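Local coordinates for appr-1-p processing domain protein (Thermus aquaticus Y51MC23, PDB 5M31) that is of unknown function but belongs to the macro domain family, with a mixed beta sheet flanked by helices, at residues 35-39 with 40-44. Numbering follows the deposited sequence.
Sequences GVMGK and GVALQ
Met37 lies against Ala42 where the loop following strand 26-31 folds back against helix 40-48. Their CB atoms meet at 3.9 Å, the methyl of Ala42 pointing toward the loop. With CG swung beside its own backbone N (chi1 -67°) and the chain extended beyond, Met37 runs past the helix; this carries SD by Ala42 O at 3.5 Å, a packing contact, before the end leads off among Asn52, Tyr53 and Tyr56 of helix 50-61. This is the buried, close-packed side; Asn29 of strand 26-31 backs both residues.

The other side is looser. Leu43 lays CD1 near Met37 O and CD2 3.6 Å from Gly38 O, while the chain of exposed Lys39 leads away from the helix beyond CB and CG. A glycerol molecule sits near Gly38. A backbone bond joins the two segments: Leu43 N donates to Lys39 O at 3.3 Å, nearly straight at the hydrogen (160°) but approaching from above the carbonyl plane. The next, Gln44 N to Gly40 O, is weak.

The buried flank is thus closed by carbon and sulfur contacts, whereas the open flank relies on backbone carbonyls, one of which, Met37 O, is taken by Lys46 NZ of the same helix.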
ATOM      1  N   GLY A  35      14.249  -1.733  -4.712  1.00 22.62           N
ATOM      2  CA  GLY A  35      14.441  -0.314  -4.978  1.00 23.14           C
ATOM      3  C   GLY A  35      14.076   0.093  -6.372  1.00 23.84           C
ATOM      4  O   GLY A  35      14.571   1.095  -6.870  1.00 25.87           O
ATOM      5  N   VAL A  36      13.149  -0.654  -6.984  1.00 23.06           N
ATOM      6  CA  VAL A  36      12.704  -0.383  -8.344  1.00 23.69           C
ATOM      7  C   VAL A  36      11.185  -0.134  -8.402  1.00 22.72           C
ATOM      8  O   VAL A  36      10.390  -0.902  -7.833  1.00 22.36           O
ATOM      9  CB  VAL A  36      13.090  -1.591  -9.222  1.00 24.85           C
ATOM     10  CG1 VAL A  36      12.411  -1.532 -10.575  1.00 25.44           C
ATOM     11  CG2 VAL A  36      14.595  -1.644  -9.349  1.00 25.96           C
ATOM     12  N   MET A  37      10.778   0.968  -9.033  1.00 22.74           N
ATOM     13  CA  MET A  37       9.359   1.190  -9.293  1.00 21.74           C
ATOM     14  C   MET A  37       9.209   1.309 -10.789  1.00 24.59           C
ATOM     15  O   MET A  37       9.211   2.401 -11.331  1.00 26.49           O
ATOM     16  CB  MET A  37       8.853   2.470  -8.574  1.00 20.75           C
ATOM     17  CG  MET A  37       8.858   2.355  -7.066  1.00 19.81           C
ATOM     18  SD  MET A  37       7.761   3.679  -6.445  1.00 19.56           S
ATOM     19  CE  MET A  37       8.297   3.682  -4.742  1.00 19.44           C
ATOM     20  N   GLY A  38       9.099   0.169 -11.450  1.00 25.75           N
ATOM     21  CA  GLY A  38       9.205   0.144 -12.929  1.00 28.10           C
ATOM     22  C   GLY A  38       7.904  -0.158 -13.653  1.00 30.07           C
ATOM     23  O   GLY A  38       7.830  -0.023 -14.908  1.00 30.14           O
ATOM     24  N   LYS A  39       6.956  -0.784 -12.978  1.00 30.12           N
ATOM     25  CA  LYS A  39       5.730  -1.214 -13.664  1.00 33.00           C
ATOM     26  C   LYS A  39       4.547  -1.185 -12.754  1.00 31.62           C
ATOM     27  O   LYS A  39       4.691  -1.044 -11.539  1.00 28.92           O
ATOM     28  CB  LYS A  39       5.900  -2.652 -14.221  1.00 38.97           C
ATOM     29  CG  LYS A  39       5.558  -3.743 -13.199  1.00 42.24           C
ATOM     30  CD  LYS A  39       5.537  -5.132 -13.822  1.00 48.77           C
ATOM     31  CE  LYS A  39       6.928  -5.725 -13.873  1.00 52.00           C
ATOM     32  NZ  LYS A  39       6.881  -7.178 -14.216  1.00 56.28           N
ATOM     33  N   GLY A  40       3.357  -1.285 -13.345  1.00 31.62           N
ATOM     34  CA  GLY A  40       2.132  -1.363 -12.559  1.00 30.83           C
ATOM     35  C   GLY A  40       1.892  -0.163 -11.665  1.00 28.02           C
ATOM     36  O   GLY A  40       2.141   1.008 -12.036  1.00 26.61           O
ATOM     37  N   VAL A  41       1.323  -0.448 -10.489  1.00 26.34           N
ATOM     38  CA  VAL A  41       0.970   0.583  -9.568  1.00 24.70           C
ATOM     39  C   VAL A  41       2.204   1.415  -9.204  1.00 22.74           C
ATOM     40  O   VAL A  41       2.152   2.652  -9.155  1.00 22.28           O
ATOM     41  CB  VAL A  41       0.361  -0.077  -8.295  1.00 25.47           C
ATOM     42  CG1 VAL A  41       0.215   0.938  -7.159  1.00 24.65           C
ATOM     43  CG2 VAL A  41      -1.015  -0.658  -8.649  1.00 27.69           C
ATOM     44  N   ALA A  42       3.312   0.739  -8.962  1.00 21.29           N
ATOM     45  CA  ALA A  42       4.503   1.424  -8.429  1.00 21.21           C
ATOM     46  C   ALA A  42       4.999   2.460  -9.463  1.00 21.77           C
ATOM     47  O   ALA A  42       5.463   3.521  -9.106  1.00 21.11           O
ATOM     48  CB  ALA A  42       5.585   0.433  -8.090  1.00 21.41           C
ATOM     49  N   LEU A  43       4.921   2.113 -10.746  1.00 22.96           N
ATOM     50  CA  LEU A  43       5.289   3.061 -11.802  1.00 24.89           C
ATOM     51  C   LEU A  43       4.449   4.330 -11.739  1.00 24.95           C
ATOM     52  O   LEU A  43       4.967   5.447 -11.836  1.00 24.71           O
ATOM     53  CB  LEU A  43       5.125   2.406 -13.179  1.00 27.40           C
ATOM     54  CG  LEU A  43       5.464   3.315 -14.347  1.00 29.10           C
ATOM     55  CD1 LEU A  43       6.820   3.973 -14.171  1.00 29.87           C
ATOM     56  CD2 LEU A  43       5.430   2.530 -15.647  1.00 31.83           C
ATOM     57  N   GLN A  44       3.158   4.175 -11.491  1.00 25.15           N
ATOM     58  CA  GLN A  44       2.264   5.336 -11.412  1.00 26.79           C
ATOM     59  C   GLN A  44       2.664   6.194 -10.210  1.00 25.22           C
ATOM     60  O   GLN A  44       2.710   7.432 -10.286  1.00 24.79           O
ATOM     61  CB  GLN A  44       0.790   4.904 -11.288  1.00 29.11           C
ATOM     62  CG  GLN A  44       0.308   3.884 -12.327  1.00 33.25           C
ATOM     63  CD  GLN A  44       0.709   4.198 -13.754  1.00 38.87           C
ATOM     64  OE1 GLN A  44       1.453   3.427 -14.411  1.00 45.49           O
ATOM     65  NE2 GLN A  44       0.183   5.291 -14.274  1.00 41.39           N
TER